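Local coordinates for Arf-GAP with coiled-coil, ANK repeat and PH domain-containing protein 2 (Homo sapiens, PDB 6IF3) that stimulates GTP hydrolysis by the small GTPase ARF6 and needs its ankyrin-repeat domain, the part described here, to interact with RAB35, at residues Leu12-Ala17 with Pro24-Ala29; Gln51-Gly56 with Thr91-Leu96. All blocks are in the same frame, centred on the assembly; numbering follows the deposited sequence.

In the fold
From the N terminus the chain runs through helix 10-19, turns, and comes back as helix 23-31; contact 1 closes that short loop, with six residues between its segments. Only afterwards does contact 2 open, so the two follow in series, neither enclosing nor crossing the other. Contact 2 spans 34 residues, half of them helical, and brings helix 48-55 of ANK 1 against helix 91-99 of ANK 2. Contact 1 therefore ties a neighbouring helix pair together, whereas contact 2 ties successive repeats. Their centres lie about 17 Å apart, yet they meet at Tyr15 and Gln51, where OH of Tyr15 packs 3.2 Å from NE2 of Gln51.

Contact 1 of 2, residues Leu12-Ala17 with Pro24-Ala29; sequences LQLYRA and PKMAEA
Leu14 and Met26 meet at about a right angle, the methyl CD1 of Leu14 resting 3.6 Å from CB of Met26. The leucine reaches across because its CG stands anti to the backbone N (chi1 174°), which lets a branched side chain set out along the flank of its helix and still arrive at the other. Met26 supplies the long, flexible counterpart: its CG lies 3.6 Å from CB of Ala17. Alanines supply the other close apolar surfaces. CB of Ala29 packs 3.7 Å from CB of Leu14 and equally near its backbone N, while CB of Ala17 touches CB of Lys25 at 3.7 Å. A bare methyl suits both places, since it points toward the opposite helix, whose backbone is close.

That closeness is a feature of the antiparallel helix hairpin on which ankyrin repeats are built: the axes of the two segments approach to 8.2 Å at 163°. Leu64 touches both Leu14 and Met26, extending this apolar seam to helix 58-66 of ANK 1.

Long polar residues occupy the exposed border. Gln13 contributes its aliphatic root, CB lying 4.1 Å from CB of Ala29. Lys25 likewise packs through CB, after which its extended chain carries the ammonium away from helix 10-19.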
ATOM      1  N   LEU A  12     -33.301  -1.271 -17.899  1.00 18.62           N
ATOM      2  CA  LEU A  12     -32.581  -0.496 -18.892  1.00 17.36           C
ATOM      3  C   LEU A  12     -32.618   0.985 -18.548  1.00 19.45           C
ATOM      4  O   LEU A  12     -31.629   1.692 -18.716  1.00 18.40           O
ATOM      5  CB  LEU A  12     -33.182  -0.748 -20.282  1.00 19.73           C
ATOM      6  CG  LEU A  12     -32.563   0.020 -21.448  1.00 22.89           C
ATOM      7  CD1 LEU A  12     -31.058  -0.263 -21.542  1.00 22.70           C
ATOM      8  CD2 LEU A  12     -33.271  -0.314 -22.710  1.00 24.31           C
ATOM      9  N   GLN A  13     -33.750   1.466 -18.047  1.00 21.17           N
ATOM     10  CA  GLN A  13     -33.810   2.869 -17.614  1.00 20.75           C
ATOM     11  C   GLN A  13     -32.823   3.155 -16.494  1.00 18.43           C
ATOM     12  O   GLN A  13     -32.153   4.185 -16.498  1.00 20.18           O
ATOM     13  CB  GLN A  13     -35.249   3.229 -17.187  1.00 21.88           C
ATOM     14  CG  GLN A  13     -36.222   3.280 -18.358  1.00 31.28           C
ATOM     15  CD  GLN A  13     -37.651   3.532 -17.923  1.00 43.56           C
ATOM     16  OE1 GLN A  13     -38.040   3.189 -16.806  1.00 48.73           O
ATOM     17  NE2 GLN A  13     -38.437   4.154 -18.796  1.00 49.04           N
ATOM     18  N   LEU A  14     -32.697   2.227 -15.553  1.00 15.99           N
ATOM     19  CA  LEU A  14     -31.775   2.383 -14.442  1.00 15.95           C
ATOM     20  C   LEU A  14     -30.343   2.376 -14.939  1.00 19.25           C
ATOM     21  O   LEU A  14     -29.522   3.177 -14.488  1.00 20.38           O
ATOM     22  CB  LEU A  14     -31.992   1.270 -13.414  1.00 17.37           C
ATOM     23  CG  LEU A  14     -31.023   1.174 -12.239  1.00 14.50           C
ATOM     24  CD1 LEU A  14     -31.159   2.456 -11.379  1.00 17.61           C
ATOM     25  CD2 LEU A  14     -31.317  -0.091 -11.458  1.00 17.63           C
ATOM     26  N   TYR A  15     -30.055   1.447 -15.846  1.00 18.55           N
ATOM     27  CA  TYR A  15     -28.735   1.285 -16.444  1.00 18.76           C
ATOM     28  C   TYR A  15     -28.262   2.593 -17.105  1.00 16.54           C
ATOM     29  O   TYR A  15     -27.110   3.029 -16.915  1.00 19.45           O
ATOM     30  CB  TYR A  15     -28.834   0.141 -17.457  1.00 18.64           C
ATOM     31  CG  TYR A  15     -27.634  -0.239 -18.293  1.00 14.40           C
ATOM     32  CD1 TYR A  15     -26.772  -1.266 -17.887  1.00 15.10           C
ATOM     33  CD2 TYR A  15     -27.405   0.344 -19.544  1.00 14.93           C
ATOM     34  CE1 TYR A  15     -25.727  -1.681 -18.676  1.00 18.08           C
ATOM     35  CE2 TYR A  15     -26.326  -0.053 -20.342  1.00 17.16           C
ATOM     36  CZ  TYR A  15     -25.506  -1.093 -19.910  1.00 15.85           C
ATOM     37  OH  TYR A  15     -24.452  -1.485 -20.658  1.00 22.04           O
ATOM     38  N   ARG A  16     -29.136   3.193 -17.899  1.00 18.09           N
ATOM     39  CA  ARG A  16     -28.809   4.433 -18.604  1.00 16.63           C
ATOM     40  C   ARG A  16     -28.638   5.588 -17.629  1.00 21.75           C
ATOM     41  O   ARG A  16     -27.719   6.407 -17.747  1.00 20.21           O
ATOM     42  CB  ARG A  16     -29.913   4.758 -19.618  1.00 20.78           C
ATOM     43  CG  ARG A  16     -29.926   3.773 -20.777  1.00 27.27           C
ATOM     44  CD  ARG A  16     -31.072   4.007 -21.744  1.00 35.62           C
ATOM     45  NE  ARG A  16     -30.800   3.232 -22.951  1.00 36.85           N
ATOM     46  CZ  ARG A  16     -31.657   3.032 -23.951  1.00 42.63           C
ATOM     47  NH1 ARG A  16     -32.877   3.538 -23.902  1.00 42.50           N
ATOM     48  NH2 ARG A  16     -31.279   2.309 -24.999  1.00 44.01           N
ATOM     49  N   ALA A  17     -29.540   5.673 -16.657  1.00 18.01           N
ATOM     50  CA  ALA A  17     -29.517   6.805 -15.735  1.00 17.73           C
ATOM     51  C   ALA A  17     -28.284   6.754 -14.839  1.00 15.94           C
ATOM     52  O   ALA A  17     -27.827   7.787 -14.354  1.00 18.03           O
ATOM     53  CB  ALA A  17     -30.816   6.831 -14.905  1.00 19.56           C
ATOM     54  N   PRO A  24     -32.642  10.915  -9.633  1.00 18.12           N
ATOM     55  CA  PRO A  24     -34.110  10.828  -9.731  1.00 19.08           C
ATOM     56  C   PRO A  24     -34.587   9.804 -10.753  1.00 23.53           C
ATOM     57  O   PRO A  24     -35.554   9.074 -10.468  1.00 22.19           O
ATOM     58  CB  PRO A  24     -34.506  12.247 -10.128  1.00 22.87           C
ATOM     59  CG  PRO A  24     -33.490  13.107  -9.423  1.00 23.27           C
ATOM     60  CD  PRO A  24     -32.193  12.324  -9.634  1.00 18.65           C
ATOM     61  N   LYS A  25     -33.925   9.723 -11.899  1.00 19.01           N
ATOM     62  CA  LYS A  25     -34.377   8.753 -12.897  1.00 22.67           C
ATOM     63  C   LYS A  25     -34.030   7.338 -12.416  1.00 19.03           C
ATOM     64  O   LYS A  25     -34.755   6.381 -12.704  1.00 22.39           O
ATOM     65  CB  LYS A  25     -33.751   9.031 -14.259  1.00 20.23           C
ATOM     66  CG  LYS A  25     -34.323  10.245 -14.995  1.00 30.72           C
ATOM     67  CD  LYS A  25     -33.894  10.201 -16.461  1.00 39.21           C
ATOM     68  CE  LYS A  25     -34.150  11.501 -17.193  1.00 46.41           C
ATOM     69  NZ  LYS A  25     -33.583  11.397 -18.574  1.00 50.65           N
ATOM     70  N   MET A  26     -32.908   7.182 -11.708  1.00 15.49           N
ATOM     71  CA  MET A  26     -32.560   5.886 -11.128  1.00 15.96           C
ATOM     72  C   MET A  26     -33.642   5.440 -10.158  1.00 18.14           C
ATOM     73  O   MET A  26     -34.093   4.296 -10.207  1.00 18.99           O
ATOM     74  CB  MET A  26     -31.195   5.950 -10.418  1.00 17.15           C
ATOM     75  CG  MET A  26     -30.075   6.208 -11.419  1.00 16.89           C
ATOM     76  SD  MET A  26     -28.541   6.640 -10.594  1.00 18.94           S
ATOM     77  CE  MET A  26     -28.133   5.088  -9.834  1.00 20.19           C
ATOM     78  N   ALA A  27     -34.040   6.349  -9.281  1.00 19.18           N
ATOM     79  CA  ALA A  27     -35.053   6.088  -8.266  1.00 19.21           C
ATOM     80  C   ALA A  27     -36.372   5.732  -8.927  1.00 21.18           C
ATOM     81  O   ALA A  27     -37.091   4.842  -8.461  1.00 25.62           O
ATOM     82  CB  ALA A  27     -35.206   7.302  -7.352  1.00 20.74           C
ATOM     83  N   GLU A  28     -36.697   6.430 -10.010  1.00 21.12           N
ATOM     84  CA  GLU A  28     -37.957   6.171 -10.704  1.00 23.54           C
ATOM     85  C   GLU A  28     -37.958   4.756 -11.283  1.00 21.43           C
ATOM     86  O   GLU A  28     -38.972   4.036 -11.212  1.00 22.05           O
ATOM     87  CB  GLU A  28     -38.168   7.211 -11.804  1.00 27.26           C
ATOM     88  CG  GLU A  28     -39.394   6.983 -12.649  1.00 38.63           C
ATOM     89  CD  GLU A  28     -39.482   8.002 -13.756  1.00 49.65           C
ATOM     90  OE1 GLU A  28     -38.928   7.743 -14.848  1.00 50.95           O
ATOM     91  OE2 GLU A  28     -40.096   9.063 -13.535  1.00 55.96           O
ATOM     92  N   ALA A  29     -36.829   4.355 -11.858  1.00 21.33           N
ATOM     93  CA  ALA A  29     -36.686   3.008 -12.408  1.00 18.97           C
ATOM     94  C   ALA A  29     -36.856   1.972 -11.305  1.00 21.44           C
ATOM     95  O   ALA A  29     -37.578   0.970 -11.496  1.00 19.66           O
ATOM     96  CB  ALA A  29     -35.335   2.854 -13.092  1.00 19.46           C
TER

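Contact 2 of 2, residues Gln51-Gly56 with Thr91-Leu96; sequences QAVLGG and TGQVCL
The closest CA pair across the segments is that of Val53 and Gln93, 7.2 Å apart. This is an interface between consecutive ankyrin repeats: segment 51-56 ends the first helix of ANK 1, and segment 91-96 begins the second helix of ANK 2. The chain leaves helical geometry at Gly56, whose N still bonds to O of Val53 at 3.0 Å, with phi at 87°. Glycine suits that turn, because a CB here would press against the carbonyl oxygen of Gly55.

Between the helices the work is done by one long side chain. Gln93 extends beyond CG (chi2 172°), and this reach delivers its amide to the backbone at the end of the other helix. OE1 of Gln93 sits against Val53, 3.3 Å from the methyl CG1 and almost as near to CA. The valine, compact and branched at CB, lets the amide lie close to the helix backbone while its own side chain packs on His84 and Ala85 of helix 81-88. The buried amide has polar partners just outside the two segments: OE1 is hydrogen-bonded to ND1 of His90, and NE2 makes a weak hydrogen bond to O of Ser57. A leucine in place of Gln93 would probably leave His90 ND1 without its mate and remove the weak tie to the Ser57 carbonyl of the preceding repeat. Just beyond the helix, NE2 of Gln93 comes to 3.4 Å from the backbone atom C of Gly56.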
ATOM      1  N   GLN A  51     -22.173   0.791 -15.001  1.00 13.98           N
ATOM      2  CA  GLN A  51     -22.440   2.063 -15.670  1.00 14.14           C
ATOM      3  C   GLN A  51     -22.106   3.257 -14.785  1.00 14.28           C
ATOM      4  O   GLN A  51     -21.654   4.286 -15.283  1.00 15.69           O
ATOM      5  CB  GLN A  51     -23.911   2.140 -16.120  1.00 13.67           C
ATOM      6  CG  GLN A  51     -24.165   1.164 -17.314  1.00 16.78           C
ATOM      7  CD  GLN A  51     -23.348   1.538 -18.539  1.00 20.32           C
ATOM      8  OE1 GLN A  51     -23.352   2.688 -18.971  1.00 23.50           O
ATOM      9  NE2 GLN A  51     -22.637   0.576 -19.091  1.00 25.20           N
ATOM     10  N   ALA A  52     -22.345   3.126 -13.477  1.00 16.52           N
ATOM     11  CA  ALA A  52     -22.038   4.219 -12.534  1.00 14.53           C
ATOM     12  C   ALA A  52     -20.544   4.465 -12.494  1.00 14.08           C
ATOM     13  O   ALA A  52     -20.080   5.617 -12.453  1.00 15.63           O
ATOM     14  CB  ALA A  52     -22.553   3.898 -11.152  1.00 15.71           C
ATOM     15  N   VAL A  53     -19.786   3.378 -12.559  1.00 15.18           N
ATOM     16  CA  VAL A  53     -18.319   3.492 -12.575  1.00 14.28           C
ATOM     17  C   VAL A  53     -17.877   4.222 -13.847  1.00 14.14           C
ATOM     18  O   VAL A  53     -17.136   5.226 -13.806  1.00 16.82           O
ATOM     19  CB  VAL A  53     -17.662   2.107 -12.489  1.00 13.50           C
ATOM     20  CG1 VAL A  53     -16.134   2.225 -12.819  1.00 15.31           C
ATOM     21  CG2 VAL A  53     -17.896   1.505 -11.094  1.00 13.28           C
ATOM     22  N   LEU A  54     -18.355   3.749 -14.990  1.00 12.70           N
ATOM     23  CA  LEU A  54     -17.984   4.357 -16.273  1.00 15.63           C
ATOM     24  C   LEU A  54     -18.359   5.841 -16.355  1.00 16.88           C
ATOM     25  O   LEU A  54     -17.647   6.638 -17.001  1.00 18.45           O
ATOM     26  CB  LEU A  54     -18.643   3.610 -17.428  1.00 15.44           C
ATOM     27  CG  LEU A  54     -18.256   2.134 -17.634  1.00 19.68           C
ATOM     28  CD1 LEU A  54     -19.082   1.520 -18.755  1.00 21.31           C
ATOM     29  CD2 LEU A  54     -16.784   1.977 -17.943  1.00 27.30           C
ATOM     30  N   GLY A  55     -19.494   6.200 -15.734  1.00 15.08           N
ATOM     31  CA  GLY A  55     -19.977   7.583 -15.738  1.00 15.72           C
ATOM     32  C   GLY A  55     -19.156   8.513 -14.856  1.00 16.13           C
ATOM     33  O   GLY A  55     -19.216   9.745 -14.987  1.00 17.59           O
ATOM     34  N   GLY A  56     -18.394   7.905 -13.956  1.00 16.39           N
ATOM     35  CA  GLY A  56     -17.460   8.632 -13.103  1.00 16.63           C
ATOM     36  C   GLY A  56     -17.941   9.211 -11.781  1.00 22.54           C
ATOM     37  O   GLY A  56     -17.153   9.796 -11.048  1.00 22.52           O
ATOM     38  N   THR A  91      -9.990   6.675  -8.487  1.00 16.47           N
ATOM     39  CA  THR A  91      -9.480   6.428  -7.143  1.00 16.06           C
ATOM     40  C   THR A  91     -10.572   6.470  -6.065  1.00 16.53           C
ATOM     41  O   THR A  91     -10.615   5.609  -5.174  1.00 15.29           O
ATOM     42  CB  THR A  91      -8.395   7.439  -6.797  1.00 19.36           C
ATOM     43  OG1 THR A  91      -7.401   7.474  -7.846  1.00 24.08           O
ATOM     44  CG2 THR A  91      -7.717   7.039  -5.502  1.00 18.32           C
ATOM     45  N   GLY A  92     -11.479   7.431  -6.169  1.00 15.44           N
ATOM     46  CA  GLY A  92     -12.532   7.555  -5.163  1.00 15.50           C
ATOM     47  C   GLY A  92     -13.476   6.354  -5.178  1.00 16.81           C
ATOM     48  O   GLY A  92     -13.852   5.858  -4.108  1.00 15.75           O
ATOM     49  N   GLN A  93     -13.847   5.900  -6.366  1.00 15.45           N
ATOM     50  CA  GLN A  93     -14.676   4.709  -6.477  1.00 16.84           C
ATOM     51  C   GLN A  93     -13.952   3.474  -5.966  1.00 16.96           C
ATOM     52  O   GLN A  93     -14.574   2.621  -5.342  1.00 15.97           O
ATOM     53  CB  GLN A  93     -15.142   4.488  -7.922  1.00 13.88           C
ATOM     54  CG  GLN A  93     -16.106   5.562  -8.408  1.00 15.57           C
ATOM     55  CD  GLN A  93     -16.405   5.429  -9.900  1.00 19.13           C
ATOM     56  OE1 GLN A  93     -15.743   4.677 -10.614  1.00 18.27           O
ATOM     57  NE2 GLN A  93     -17.411   6.165 -10.364  1.00 17.96           N
ATOM     58  N   VAL A  94     -12.644   3.365  -6.214  1.00 15.72           N
ATOM     59  CA  VAL A  94     -11.857   2.241  -5.660  1.00 16.84           C
ATOM     60  C   VAL A  94     -11.947   2.257  -4.118  1.00 18.91           C
ATOM     61  O   VAL A  94     -12.185   1.242  -3.465  1.00 16.72           O
ATOM     62  CB  VAL A  94     -10.381   2.314  -6.133  1.00 17.11           C
ATOM     63  CG1 VAL A  94      -9.476   1.347  -5.327  1.00 13.54           C
ATOM     64  CG2 VAL A  94     -10.310   1.976  -7.632  1.00 17.15           C
ATOM     65  N   CYS A  95     -11.789   3.428  -3.517  1.00 16.41           N
ATOM     66  CA  CYS A  95     -11.841   3.536  -2.075  1.00 16.55           C
ATOM     67  C   CYS A  95     -13.217   3.107  -1.531  1.00 16.68           C
ATOM     68  O   CYS A  95     -13.289   2.326  -0.592  1.00 16.27           O
ATOM     69  CB  CYS A  95     -11.519   4.965  -1.644  1.00 17.66           C
ATOM     70  SG  CYS A  95     -11.330   5.142   0.105  1.00 21.01           S
ATOM     71  N   LEU A  96     -14.280   3.602  -2.154  1.00 15.55           N
ATOM     72  CA  LEU A  96     -15.645   3.238  -1.758  1.00 16.62           C
ATOM     73  C   LEU A  96     -15.876   1.722  -1.832  1.00 16.29           C
ATOM     74  O   LEU A  96     -16.331   1.100  -0.881  1.00 17.28           O
ATOM     75  CB  LEU A  96     -16.630   3.970  -2.651  1.00 14.80           C
ATOM     76  CG  LEU A  96     -18.081   3.485  -2.460  1.00 17.40           C
ATOM     77  CD1 LEU A  96     -18.656   3.910  -1.139  1.00 20.06           C
ATOM     78  CD2 LEU A  96     -18.926   3.974  -3.642  1.00 18.88           C
TER